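Local coordinates for putative Phosphate (PDB 3DAO), which probably acts as a haloacid dehalogenase-like phosphatase, cleaving phosphate esters, at residues A[26-31]-A[58-63]; A[64-69]-A[82-87]; A[119-124]-A[171-176]; A[128-133]-A[161-166]. One frame throughout, in Å; residues are numbered along the deposited sequence.

Interaction 1: residues A[26-31]-A[58-63]; sequences TDIDGT and FVVCSG
Ile28 lays its CD1 methyl across the side chain of Val60, where CD1 and Val60 CG1 are 3.4 Å apart, closer than usual for two carbons. The same methyl also lies 3.9 Å from Ser62 CB, so a single branch of the isoleucine spans Val60 of the strand and Ser62 just beyond its end. Thr26 extends this side of the contact: its CG2 lies 3.7 Å from CZ of Phe58, at a slant to the ring. Thr26 OG1 stands anti to the backbone N (chi1 -177°), which turns it from the ring and allows a 2.7 Å hydrogen bond to Asp27 O. Two backbone bonds define the parallel pairing of Thr26 with Val60, namely Thr26 N to Val59 O at 3.1 Å and Cys61 N to Thr26 O at 2.9 Å. Just beyond them the chains draw close again, as Asp27 CA makes a CA-H...O contact of 3.0 Å with Cys61 O. With Asp27 CG between the backbone N and the carbonyl carbon (chi1 55°), the carboxylate leads away from 58-63 and OD1 receives the Thr31 hydroxyl, OG1, at 2.6 Å from above its plane. Asp27, Asp29 and Thr31 fit the DxDx(T/V) signature of HAD enzymes, whose first aspartate is the nucleophile, and Ser62 probably corresponds to the motif II serine or threonine. Asp27 OD2 forms a salt bridge with Lys212, and Asp235 and Asp239 stand close by. The pairing joins the C-terminal ends of adjacent strands 23-26 and 57-61, with helix 66-72 packed on Ile28 and Val60 and helix 42-53 against Phe58.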
loop_
_atom_site.group_PDB
_atom_site.type_symbol
_atom_site.label_atom_id
_atom_site.label_comp_id
_atom_site.label_asym_id
_atom_site.label_seq_id
_atom_site.Cartn_x
_atom_site.Cartn_y
_atom_site.Cartn_z
ATOM N N THR A 26 8.015 8.138 0.028
ATOM C CA THR A 26 7.015 8.639 0.944
ATOM C C THR A 26 5.685 7.948 0.769
ATOM O O THR A 26 5.318 7.576 -0.359
ATOM C CB THR A 26 6.803 10.178 0.793
ATOM O OG1 THR A 26 5.864 10.634 1.774
ATOM C CG2 THR A 26 6.267 10.567 -0.596
ATOM N N ASP A 27 4.995 7.688 1.896
ATOM C CA ASP A 27 3.600 7.266 1.773
ATOM C C ASP A 27 2.768 8.545 1.634
ATOM O O ASP A 27 3.303 9.658 1.574
ATOM C CB ASP A 27 3.059 6.199 2.777
ATOM C CG ASP A 27 3.234 6.550 4.224
ATOM O OD1 ASP A 27 3.634 7.686 4.522
ATOM O OD2 ASP A 27 2.923 5.657 5.077
ATOM N N ILE A 28 1.469 8.368 1.551
ATOM C CA ILE A 28 0.590 9.445 1.216
ATOM C C ILE A 28 -0.396 9.811 2.293
ATOM O O ILE A 28 -0.448 10.957 2.778
ATOM C CB ILE A 28 -0.214 9.042 -0.062
ATOM C CG1 ILE A 28 0.764 8.737 -1.215
ATOM C CG2 ILE A 28 -1.234 10.114 -0.446
ATOM C CD1 ILE A 28 0.111 8.204 -2.475
ATOM N N ASP A 29 -1.198 8.823 2.633
ATOM C CA ASP A 29 -2.333 9.038 3.533
ATOM C C ASP A 29 -1.969 9.271 4.980
ATOM O O ASP A 29 -1.495 8.388 5.703
ATOM C CB ASP A 29 -3.348 7.929 3.371
ATOM C CG ASP A 29 -3.991 7.934 1.986
ATOM O OD1 ASP A 29 -4.658 8.919 1.609
ATOM O OD2 ASP A 29 -3.866 6.913 1.290
ATOM N N GLY A 30 -2.192 10.511 5.375
ATOM C CA GLY A 30 -1.878 10.960 6.720
ATOM C C GLY A 30 -0.461 11.460 6.791
ATOM O O GLY A 30 -0.001 11.868 7.840
ATOM N N THR A 31 0.228 11.427 5.655
ATOM C CA THR A 31 1.636 11.885 5.585
ATOM C C THR A 31 1.739 13.172 4.784
ATOM O O THR A 31 2.280 14.163 5.262
ATOM C CB THR A 31 2.546 10.807 4.962
ATOM O OG1 THR A 31 2.586 9.667 5.845
ATOM C CG2 THR A 31 3.949 11.288 4.768
ATOM N N PHE A 58 12.448 9.517 -6.966
ATOM C CA PHE A 58 11.325 9.752 -6.082
ATOM C C PHE A 58 10.299 8.653 -6.231
ATOM O O PHE A 58 9.870 8.321 -7.332
ATOM C CB PHE A 58 10.700 11.109 -6.306
ATOM C CG PHE A 58 9.901 11.608 -5.147
ATOM C CD1 PHE A 58 8.586 11.208 -4.977
ATOM C CD2 PHE A 58 10.468 12.461 -4.214
ATOM C CE1 PHE A 58 7.853 11.644 -3.904
ATOM C CE2 PHE A 58 9.728 12.902 -3.135
ATOM C CZ PHE A 58 8.435 12.483 -2.974
ATOM N N VAL A 59 9.954 8.080 -5.086
ATOM C CA VAL A 59 9.052 6.932 -5.041
ATOM C C VAL A 59 7.853 7.196 -4.147
ATOM O O VAL A 59 7.997 7.541 -2.968
ATOM C CB VAL A 59 9.765 5.665 -4.494
ATOM C CG1 VAL A 59 8.829 4.417 -4.543
ATOM C CG2 VAL A 59 11.184 5.367 -5.165
ATOM N N VAL A 60 6.683 7.064 -4.744
ATOM C CA VAL A 60 5.413 7.092 -4.012
ATOM C C VAL A 60 5.198 5.641 -3.573
ATOM O O VAL A 60 5.151 4.741 -4.410
ATOM C CB VAL A 60 4.245 7.554 -4.900
ATOM C CG1 VAL A 60 3.010 7.594 -4.102
ATOM C CG2 VAL A 60 4.518 8.932 -5.512
ATOM N N CYS A 61 5.075 5.442 -2.266
ATOM C CA CYS A 61 5.046 4.105 -1.619
ATOM C C CYS A 61 3.907 4.031 -0.625
ATOM O O CYS A 61 4.013 4.525 0.509
ATOM C CB CYS A 61 6.388 3.900 -0.929
ATOM S SG CYS A 61 6.583 2.247 -0.204
ATOM N N SER A 62 2.818 3.416 -1.072
ATOM C CA SER A 62 1.546 3.463 -0.371
ATOM C C SER A 62 0.636 2.261 -0.458
ATOM O O SER A 62 0.815 1.313 -1.237
ATOM C CB SER A 62 0.802 4.669 -0.983
ATOM O OG SER A 62 -0.488 4.910 -0.471
ATOM N N GLY A 63 -0.365 2.331 0.397
ATOM C CA GLY A 63 -1.432 1.340 0.412
ATOM C C GLY A 63 -2.361 1.553 -0.756
ATOM O O GLY A 63 -3.145 0.701 -1.120
#

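Interaction 2: residues A[64-69]-A[82-87]; sequences RQFSSE and YITDGG
Glu69 and Tyr82 pass antiparallel to one another, with carboxylate and ring planes 28° apart. Glu69 OE1 meets the ring at its edge, in plane and 3.2 Å from Tyr82 CD2, and lies 3.3 Å from the CG2 methyl of Thr84. This oxygen is buried by the contact without a polar partner in the model. The other carboxylate oxygen, OE2, sits 2.7 Å from Ile83 O; a chain extended beyond CG carries the acid that far over the strand. Phe66 approaches the same tyrosine differently: the pair is T-shaped, the planes are 87° apart, and Phe66 CE1 stands 3.7 Å above the centre of one face of Tyr82. With chi1 at 175°, Phe66 CG is anti to the backbone N, and the ring reaches the tyrosine while CB packs on Thr84 CG2. Helix 66-72 is the connection of a beta-alpha-beta unit between parallel strands 57-61 and 81-84 of the Rossmann-like sheet, and these side chains pack its first turn onto the second strand. Phe66 also forms a cation-pi pair with Arg91, and Tyr82 OH bonds to Lys77 O. At the N-terminal end of the helix, Asp85 N donates to Arg64 O at 2.8 Å. Two waters extend this link: one bridges Gln65 NE2 and Asp85 OD2, and the other accepts from Phe66 N while donating to Asp85 OD1 at 2.6 Å.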
loop_
_atom_site.group_PDB
_atom_site.type_symbol
_atom_site.label_atom_id
_atom_site.label_comp_id
_atom_site.label_asym_id
_atom_site.label_seq_id
_atom_site.Cartn_x
_atom_site.Cartn_y
_atom_site.Cartn_z
ATOM N N ARG A 64 -2.263 2.736 -1.356
ATOM C CA ARG A 64 -3.182 3.099 -2.430
ATOM C C ARG A 64 -2.948 2.330 -3.707
ATOM O O ARG A 64 -1.849 1.832 -3.955
ATOM C CB ARG A 64 -3.075 4.607 -2.766
ATOM C CG ARG A 64 -3.536 5.593 -1.741
ATOM C CD ARG A 64 -3.706 6.959 -2.431
ATOM N NE ARG A 64 -4.096 7.989 -1.466
ATOM C CZ ARG A 64 -4.631 9.143 -1.799
ATOM N NH1 ARG A 64 -4.857 9.402 -3.072
ATOM N NH2 ARG A 64 -4.963 10.004 -0.858
ATOM N N GLN A 65 -4.012 2.253 -4.507
ATOM C CA GLN A 65 -3.950 1.669 -5.847
ATOM C C GLN A 65 -3.177 2.599 -6.748
ATOM O O GLN A 65 -3.044 3.781 -6.469
ATOM C CB GLN A 65 -5.328 1.517 -6.487
ATOM C CG GLN A 65 -6.226 0.593 -5.772
ATOM C CD GLN A 65 -7.510 0.430 -6.518
ATOM O OE1 GLN A 65 -8.300 1.377 -6.639
ATOM N NE2 GLN A 65 -7.755 -0.784 -7.005
ATOM N N PHE A 66 -2.695 2.049 -7.864
ATOM C CA PHE A 66 -1.925 2.847 -8.833
ATOM C C PHE A 66 -2.718 4.013 -9.335
ATOM O O PHE A 66 -2.240 5.140 -9.351
ATOM C CB PHE A 66 -1.423 1.991 -9.999
ATOM C CG PHE A 66 -0.737 2.765 -11.059
ATOM C CD1 PHE A 66 0.380 3.543 -10.760
ATOM C CD2 PHE A 66 -1.195 2.731 -12.362
ATOM C CE1 PHE A 66 1.036 4.249 -11.764
ATOM C CE2 PHE A 66 -0.539 3.430 -13.351
ATOM C CZ PHE A 66 0.595 4.179 -13.048
ATOM N N SER A 67 -3.957 3.744 -9.725
ATOM C CA SER A 67 -4.813 4.782 -10.298
ATOM C C SER A 67 -4.902 5.997 -9.402
ATOM O O SER A 67 -4.912 7.137 -9.875
ATOM C CB SER A 67 -6.244 4.247 -10.578
ATOM O OG SER A 67 -6.858 3.765 -9.383
ATOM N N SER A 68 -4.964 5.743 -8.104
ATOM C CA SER A 68 -5.103 6.789 -7.099
ATOM C C SER A 68 -3.798 7.590 -6.953
ATOM O O SER A 68 -3.792 8.820 -6.886
ATOM C CB SER A 68 -5.542 6.217 -5.762
ATOM O OG SER A 68 -5.768 7.274 -4.842
ATOM N N GLU A 69 -2.682 6.882 -6.964
ATOM C CA GLU A 69 -1.381 7.555 -6.871
ATOM C C GLU A 69 -1.126 8.402 -8.110
ATOM O O GLU A 69 -0.626 9.542 -8.037
ATOM C CB GLU A 69 -0.232 6.539 -6.731
ATOM C CG GLU A 69 -0.256 5.707 -5.492
ATOM C CD GLU A 69 0.876 4.685 -5.430
ATOM O OE1 GLU A 69 1.530 4.453 -6.457
ATOM O OE2 GLU A 69 1.129 4.114 -4.356
ATOM N N TYR A 82 6.460 4.102 -8.562
ATOM C CA TYR A 82 5.272 3.777 -7.770
ATOM C C TYR A 82 5.298 2.408 -7.140
ATOM O O TYR A 82 5.548 1.398 -7.795
ATOM C CB TYR A 82 4.028 3.824 -8.672
ATOM C CG TYR A 82 3.819 5.158 -9.338
ATOM C CD1 TYR A 82 4.476 5.481 -10.508
ATOM C CD2 TYR A 82 2.960 6.099 -8.799
ATOM C CE1 TYR A 82 4.297 6.704 -11.103
ATOM C CE2 TYR A 82 2.781 7.340 -9.397
ATOM C CZ TYR A 82 3.447 7.640 -10.536
ATOM O OH TYR A 82 3.254 8.896 -11.119
ATOM N N ILE A 83 5.053 2.415 -5.838
ATOM C CA ILE A 83 4.847 1.196 -5.062
ATOM C C ILE A 83 3.394 1.304 -4.589
ATOM O O ILE A 83 2.996 2.278 -3.939
ATOM C CB ILE A 83 5.860 1.011 -3.923
ATOM C CG1 ILE A 83 7.268 0.771 -4.487
ATOM C CG2 ILE A 83 5.421 -0.190 -3.017
ATOM C CD1 ILE A 83 8.383 0.876 -3.460
ATOM N N THR A 84 2.591 0.306 -4.955
ATOM C CA THR A 84 1.162 0.370 -4.726
ATOM C C THR A 84 0.662 -0.802 -3.914
ATOM O O THR A 84 1.353 -1.802 -3.727
ATOM C CB THR A 84 0.375 0.353 -6.086
ATOM O OG1 THR A 84 0.271 -0.983 -6.616
ATOM C CG2 THR A 84 1.029 1.278 -7.147
ATOM N N ASP A 85 -0.548 -0.635 -3.415
ATOM C CA ASP A 85 -1.261 -1.758 -2.764
ATOM C C ASP A 85 -0.459 -2.381 -1.654
ATOM O O ASP A 85 -0.452 -3.625 -1.471
ATOM C CB ASP A 85 -1.673 -2.820 -3.791
ATOM C CG ASP A 85 -2.716 -2.325 -4.768
ATOM O OD1 ASP A 85 -2.332 -1.743 -5.794
ATOM O OD2 ASP A 85 -3.929 -2.525 -4.506
ATOM N N GLY A 86 0.257 -1.513 -0.962
ATOM C CA GLY A 86 1.037 -1.864 0.214
ATOM C C GLY A 86 2.304 -2.633 -0.073
ATOM O O GLY A 86 2.856 -3.297 0.807
ATOM N N GLY A 87 2.784 -2.543 -1.295
ATOM C CA GLY A 87 4.021 -3.244 -1.644
ATOM C C GLY A 87 3.899 -4.460 -2.541
ATOM O O GLY A 87 4.876 -5.157 -2.757
HETATM O O HOH W 1 -5.838 -2.850 -6.427
HETATM O O HOH W 2 -3.051 -0.845 -8.117
#

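Interaction 3: residues A[119-124]-A[171-176]; sequences PACDYF and VFHPDK
Antiparallel pairing inside the six-stranded mixed sheet, which is consistent with the cap domain of a HAD-type phosphatase, brings Asp122 beside Phe172 and Tyr123 beside Val171. Asp122 and Phe172 are the hydrogen-bonded pair and exchange two backbone bonds: Asp122 N donates to Phe172 O and Phe172 N donates to Asp122 O, each at 2.8 Å. Tyr123 and Val171 form the next, non-hydrogen-bonded pair, where the CA atoms narrow to 4.5 Å and Val171 CA makes a CA-H...O contact with Asp122 O. On the face bearing Asp122 and Phe172 the two side chains run alongside each other in the same sense. Their carboxylate and ring planes differ by 19°, which places Asp122 OD2 near the plane of the ring, at its edge, 4.1 Å from Phe172 CD2. Phe124 runs alongside as well, and CE2 at its ring edge touches Phe172 CB at 4.0 Å. Ile140 of helix 139-146 packs on both phenylalanines. On the face bearing Tyr123 and Val171, Cys121 CB meets Val171 CG1 at 3.7 Å, a branch that chi1 of -167° holds anti to the backbone N; helices 104-117 and 177-181 pack on this side. Past the strand ends, His173 CD2 approaches Ala120 O at 3.5 Å, and Cys121 SG lies obliquely to the imidazole. His173 ND1, across the ring from CD2, accepts both Asp175 N and Lys176 N, each tilted out of the ring plane, the first at 3.0 Å and in a nearly straight bond of 172°.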
loop_
_atom_site.group_PDB
_atom_site.type_symbol
_atom_site.label_atom_id
_atom_site.label_comp_id
_atom_site.label_asym_id
_atom_site.label_seq_id
_atom_site.Cartn_x
_atom_site.Cartn_y
_atom_site.Cartn_z
ATOM N N PRO A 119 -19.011 -19.158 6.517
ATOM C CA PRO A 119 -20.082 -18.789 5.588
ATOM C C PRO A 119 -20.791 -17.475 5.936
ATOM O O PRO A 119 -21.481 -16.927 5.087
ATOM C CB PRO A 119 -21.022 -19.992 5.662
ATOM C CG PRO A 119 -20.826 -20.512 7.068
ATOM C CD PRO A 119 -19.363 -20.338 7.331
ATOM N N ALA A 120 -20.584 -16.943 7.130
ATOM C CA ALA A 120 -21.232 -15.665 7.483
ATOM C C ALA A 120 -20.462 -14.497 6.892
ATOM O O ALA A 120 -20.936 -13.378 6.917
ATOM C CB ALA A 120 -21.317 -15.461 8.962
ATOM N N CYS A 121 -19.242 -14.777 6.467
ATOM C CA CYS A 121 -18.315 -13.781 5.886
ATOM C C CYS A 121 -18.417 -13.704 4.373
ATOM O O CYS A 121 -18.882 -14.636 3.689
ATOM C CB CYS A 121 -16.842 -14.118 6.250
ATOM S SG CYS A 121 -16.444 -14.092 7.998
ATOM N N ASP A 122 -18.010 -12.557 3.856
ATOM C CA ASP A 122 -17.826 -12.390 2.436
ATOM C C ASP A 122 -16.328 -12.286 2.111
ATOM O O ASP A 122 -15.469 -12.165 2.990
ATOM C CB ASP A 122 -18.553 -11.152 1.988
ATOM C CG ASP A 122 -20.042 -11.295 2.204
ATOM O OD1 ASP A 122 -20.669 -12.144 1.518
ATOM O OD2 ASP A 122 -20.567 -10.592 3.072
ATOM N N TYR A 123 -16.011 -12.314 0.835
ATOM C CA TYR A 123 -14.594 -12.227 0.441
ATOM C C TYR A 123 -14.421 -11.618 -0.927
ATOM O O TYR A 123 -15.352 -11.574 -1.738
ATOM C CB TYR A 123 -13.873 -13.574 0.560
ATOM C CG TYR A 123 -14.545 -14.722 -0.121
ATOM C CD1 TYR A 123 -15.546 -15.445 0.525
ATOM C CD2 TYR A 123 -14.167 -15.118 -1.407
ATOM C CE1 TYR A 123 -16.154 -16.512 -0.078
ATOM C CE2 TYR A 123 -14.782 -16.203 -2.027
ATOM C CZ TYR A 123 -15.769 -16.896 -1.356
ATOM O OH TYR A 123 -16.402 -17.974 -1.954
ATOM N N PHE A 124 -13.211 -11.129 -1.136
ATOM C CA PHE A 124 -12.841 -10.422 -2.361
ATOM C C PHE A 124 -11.447 -10.808 -2.780
ATOM O O PHE A 124 -10.608 -11.145 -1.937
ATOM C CB PHE A 124 -12.869 -8.901 -2.120
ATOM C CG PHE A 124 -14.190 -8.401 -1.570
ATOM C CD1 PHE A 124 -15.219 -8.049 -2.433
ATOM C CD2 PHE A 124 -14.397 -8.331 -0.213
ATOM C CE1 PHE A 124 -16.438 -7.637 -1.939
ATOM C CE2 PHE A 124 -15.595 -7.942 0.291
ATOM C CZ PHE A 124 -16.622 -7.582 -0.561
ATOM N N VAL A 171 -11.119 -10.900 3.533
ATOM C CA VAL A 171 -12.338 -11.412 4.195
ATOM C C VAL A 171 -13.038 -10.239 4.855
ATOM O O VAL A 171 -12.403 -9.378 5.440
ATOM C CB VAL A 171 -12.017 -12.455 5.287
ATOM C CG1 VAL A 171 -13.299 -13.171 5.704
ATOM C CG2 VAL A 171 -10.917 -13.469 4.777
ATOM N N PHE A 172 -14.356 -10.225 4.726
ATOM C CA PHE A 172 -15.225 -9.224 5.333
ATOM C C PHE A 172 -16.346 -9.821 6.170
ATOM O O PHE A 172 -16.946 -10.854 5.846
ATOM C CB PHE A 172 -15.898 -8.358 4.255
ATOM C CG PHE A 172 -16.920 -7.391 4.815
ATOM C CD1 PHE A 172 -16.514 -6.226 5.401
ATOM C CD2 PHE A 172 -18.279 -7.654 4.738
ATOM C CE1 PHE A 172 -17.443 -5.321 5.937
ATOM C CE2 PHE A 172 -19.202 -6.736 5.259
ATOM C CZ PHE A 172 -18.770 -5.599 5.858
ATOM N N HIS A 173 -16.549 -9.167 7.295
ATOM C CA HIS A 173 -17.738 -9.378 8.146
ATOM C C HIS A 173 -18.124 -8.015 8.749
ATOM O O HIS A 173 -17.252 -7.249 9.098
ATOM C CB HIS A 173 -17.525 -10.412 9.262
ATOM C CG HIS A 173 -18.783 -10.757 9.998
ATOM N ND1 HIS A 173 -19.262 -10.008 11.056
ATOM C CD2 HIS A 173 -19.679 -11.751 9.806
ATOM C CE1 HIS A 173 -20.386 -10.554 11.498
ATOM N NE2 HIS A 173 -20.662 -11.607 10.754
ATOM N N PRO A 174 -19.425 -7.720 8.897
ATOM C CA PRO A 174 -19.827 -6.441 9.475
ATOM C C PRO A 174 -19.268 -6.097 10.830
ATOM O O PRO A 174 -19.131 -4.921 11.156
ATOM C CB PRO A 174 -21.333 -6.615 9.626
ATOM C CG PRO A 174 -21.693 -7.429 8.511
ATOM C CD PRO A 174 -20.609 -8.491 8.486
ATOM N N ASP A 175 -18.975 -7.088 11.654
ATOM C CA ASP A 175 -18.519 -6.756 12.995
ATOM C C ASP A 175 -17.653 -7.739 13.763
ATOM O O ASP A 175 -17.233 -7.408 14.875
ATOM C CB ASP A 175 -19.728 -6.389 13.843
ATOM C CG ASP A 175 -20.774 -7.424 13.817
ATOM O OD1 ASP A 175 -20.463 -8.533 14.285
ATOM O OD2 ASP A 175 -21.906 -7.144 13.317
ATOM N N LYS A 176 -17.371 -8.908 13.200
ATOM C CA LYS A 176 -16.484 -9.857 13.920
ATOM C C LYS A 176 -15.687 -10.690 12.968
ATOM O O LYS A 176 -15.505 -11.885 13.159
ATOM C CB LYS A 176 -17.284 -10.765 14.855
ATOM C CG LYS A 176 -18.420 -11.515 14.166
ATOM C CD LYS A 176 -19.128 -12.471 15.142
ATOM C CE LYS A 176 -20.405 -13.053 14.547
ATOM N NZ LYS A 176 -21.073 -13.981 15.483
#

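Interaction 4: residues A[128-133]-A[161-166]; sequences PDFCFA and LDRNDI
Phe132 presents one ring face to Leu161, whose CD1 methyl stands 3.5 Å above the ring plane over its centre. The line from CD1 to the ring centroid is only 6° off the normal, so this is a well-centred CH-pi contact, with the two side chains reaching toward each other. The opposite face of Phe132 receives CD1 of Phe130, offset toward the rim. Arg163 meets the periphery of the same ring: its CD lies 3.5 Å from Phe132 CE2, and NE is near the ring plane at the edge. The arginine chain bends at chi3 (64°), which brings the guanidinium round toward Phe130. There the planes stand 79° apart, and Phe130 CE1 is placed 3.8 Å over one guanidinium face, offset toward the rim, the ring turning its edge to the cation. Asp165, two residues on in the same loop, fixes the guanidinium rotation side-on. Arg163 NE donates to Asp165 OD1 and Arg163 NH2 to Asp165 OD2, both at 2.8 Å, in the guanidinium plane and on syn lone pairs. Water adds a link across the segments, donating to Asp129 OD2 and to Asp165 OD2, while Pro128 CD rests 3.4 Å from Asp165 O. The salt bridge braces the loop and orients Arg163; the CH-pi contact, carbon packing, Phe130-guanidinium contact and water cross between the segments, with no direct hydrogen bond. Phe132 pairs through its backbone with Ala125, and the arrangement is that of a loop, here the one entering strand 168-172, folded over the beta-hairpin of strands 122-126 and 131-133 in a cap-like sheet.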
loop_
_atom_site.group_PDB
_atom_site.type_symbol
_atom_site.label_atom_id
_atom_site.label_comp_id
_atom_site.label_asym_id
_atom_site.label_seq_id
_atom_site.Cartn_x
_atom_site.Cartn_y
_atom_site.Cartn_z
ATOM N N PRO A 128 -4.138 -5.684 -9.563
ATOM C CA PRO A 128 -3.722 -4.290 -9.495
ATOM C C PRO A 128 -4.725 -3.329 -10.092
ATOM O O PRO A 128 -4.738 -2.143 -9.749
ATOM C CB PRO A 128 -2.423 -4.260 -10.306
ATOM C CG PRO A 128 -1.907 -5.657 -10.294
ATOM C CD PRO A 128 -3.123 -6.555 -10.165
ATOM N N ASP A 129 -5.604 -3.848 -10.931
ATOM C CA ASP A 129 -6.537 -3.020 -11.673
ATOM C C ASP A 129 -7.986 -3.029 -11.185
ATOM O O ASP A 129 -8.731 -2.063 -11.362
ATOM C CB ASP A 129 -6.529 -3.480 -13.124
ATOM C CG ASP A 129 -5.171 -3.390 -13.723
ATOM O OD1 ASP A 129 -4.584 -2.302 -13.604
ATOM O OD2 ASP A 129 -4.682 -4.400 -14.284
ATOM N N PHE A 130 -8.408 -4.152 -10.650
ATOM C CA PHE A 130 -9.766 -4.252 -10.162
ATOM C C PHE A 130 -9.874 -5.309 -9.105
ATOM O O PHE A 130 -8.926 -6.040 -8.825
ATOM C CB PHE A 130 -10.746 -4.518 -11.305
ATOM C CG PHE A 130 -10.213 -5.446 -12.343
ATOM C CD1 PHE A 130 -10.113 -6.786 -12.085
ATOM C CD2 PHE A 130 -9.770 -4.963 -13.551
ATOM C CE1 PHE A 130 -9.599 -7.629 -13.028
ATOM C CE2 PHE A 130 -9.249 -5.798 -14.486
ATOM C CZ PHE A 130 -9.157 -7.126 -14.226
ATOM N N CYS A 131 -11.062 -5.344 -8.538
ATOM C CA CYS A 131 -11.375 -6.245 -7.434
ATOM C C CYS A 131 -12.599 -7.076 -7.721
ATOM O O CYS A 131 -13.683 -6.552 -8.018
ATOM C CB CYS A 131 -11.587 -5.441 -6.173
ATOM S SG CYS A 131 -11.718 -6.523 -4.687
ATOM N N PHE A 132 -12.391 -8.388 -7.667
ATOM C CA PHE A 132 -13.449 -9.381 -7.886
ATOM C C PHE A 132 -14.298 -9.641 -6.646
ATOM O O PHE A 132 -13.800 -9.745 -5.523
ATOM C CB PHE A 132 -12.850 -10.726 -8.301
ATOM C CG PHE A 132 -12.170 -10.717 -9.624
ATOM C CD1 PHE A 132 -12.917 -10.711 -10.795
ATOM C CD2 PHE A 132 -10.789 -10.782 -9.707
ATOM C CE1 PHE A 132 -12.296 -10.731 -12.033
ATOM C CE2 PHE A 132 -10.158 -10.797 -10.947
ATOM C CZ PHE A 132 -10.927 -10.776 -12.117
ATOM N N ALA A 133 -15.597 -9.740 -6.892
ATOM C CA ALA A 133 -16.598 -10.012 -5.857
ATOM C C ALA A 133 -17.635 -10.966 -6.421
ATOM O O ALA A 133 -17.928 -10.911 -7.606
ATOM C CB ALA A 133 -17.321 -8.706 -5.400
ATOM N N LEU A 161 -11.756 -18.448 -11.752
ATOM C CA LEU A 161 -10.964 -17.483 -12.504
ATOM C C LEU A 161 -9.585 -18.050 -12.797
ATOM O O LEU A 161 -9.016 -18.844 -12.054
ATOM C CB LEU A 161 -10.796 -16.164 -11.768
ATOM C CG LEU A 161 -12.076 -15.427 -11.434
ATOM C CD1 LEU A 161 -11.761 -14.248 -10.534
ATOM C CD2 LEU A 161 -12.755 -14.977 -12.730
ATOM N N ASP A 162 -9.064 -17.619 -13.925
ATOM C CA ASP A 162 -7.750 -18.039 -14.366
ATOM C C ASP A 162 -6.912 -16.796 -14.480
ATOM O O ASP A 162 -6.967 -16.096 -15.477
ATOM C CB ASP A 162 -7.854 -18.712 -15.732
ATOM C CG ASP A 162 -6.527 -19.208 -16.229
ATOM O OD1 ASP A 162 -5.671 -19.556 -15.386
ATOM O OD2 ASP A 162 -6.357 -19.271 -17.462
ATOM N N ARG A 163 -6.151 -16.526 -13.432
ATOM C CA ARG A 163 -5.347 -15.329 -13.376
ATOM C C ARG A 163 -4.057 -15.521 -12.621
ATOM O O ARG A 163 -3.939 -16.398 -11.758
ATOM C CB ARG A 163 -6.158 -14.215 -12.743
ATOM C CG ARG A 163 -7.430 -13.940 -13.501
ATOM C CD ARG A 163 -8.013 -12.715 -13.019
ATOM N NE ARG A 163 -7.138 -11.599 -13.310
ATOM C CZ ARG A 163 -7.346 -10.751 -14.303
ATOM N NH1 ARG A 163 -8.395 -10.912 -15.086
ATOM N NH2 ARG A 163 -6.520 -9.748 -14.508
ATOM N N ASN A 164 -3.116 -14.657 -12.949
ATOM C CA ASN A 164 -1.781 -14.710 -12.339
ATOM C C ASN A 164 -1.416 -13.429 -11.630
ATOM O O ASN A 164 -0.254 -13.229 -11.250
ATOM C CB ASN A 164 -0.697 -14.995 -13.385
ATOM C CG ASN A 164 0.669 -15.249 -12.757
ATOM O OD1 ASN A 164 1.669 -15.424 -13.468
ATOM N ND2 ASN A 164 0.720 -15.280 -11.417
ATOM N N ASP A 165 -2.429 -12.612 -11.407
ATOM C CA ASP A 165 -2.242 -11.312 -10.766
ATOM C C ASP A 165 -3.117 -11.011 -9.558
ATOM O O ASP A 165 -3.477 -9.869 -9.358
ATOM C CB ASP A 165 -2.432 -10.204 -11.795
ATOM C CG ASP A 165 -3.816 -10.180 -12.417
ATOM O OD1 ASP A 165 -4.624 -11.101 -12.171
ATOM O OD2 ASP A 165 -4.119 -9.216 -13.165
ATOM N N ILE A 166 -3.485 -12.043 -8.808
ATOM C CA ILE A 166 -4.201 -11.838 -7.533
ATOM C C ILE A 166 -3.164 -11.399 -6.511
ATOM O O ILE A 166 -2.247 -12.146 -6.119
ATOM C CB ILE A 166 -5.000 -13.087 -7.071
ATOM C CG1 ILE A 166 -6.055 -13.463 -8.128
ATOM C CG2 ILE A 166 -5.639 -12.815 -5.743
ATOM C CD1 ILE A 166 -6.998 -12.392 -8.502
HETATM O O HOH W 3 -5.527 -6.770 -13.334
#

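How the interactions relate
Interactions 1 and 2 follow each other along the chain and belong to the eight-stranded sheet, where strands 23-26, 57-61 and 81-84 are successive neighbours. Their centres are 9 Å apart, and a salt bridge from Asp29 OD1 to Arg64 NH2 (2.7 Å) connects them. Interactions 3 and 4 lie in the separate six-stranded sheet with centres 19 Å apart; interaction 4 is nested in the loop that interaction 3 closes, and Phe124 packs on Cys131 and Ala133. The two groups touch only loosely, at Gln65 and Pro128, between interactions 2 and 4, whose centres are 15 Å apart. This two-sheet layout is consistent with a HAD core carrying the probable active site and a cap beside it.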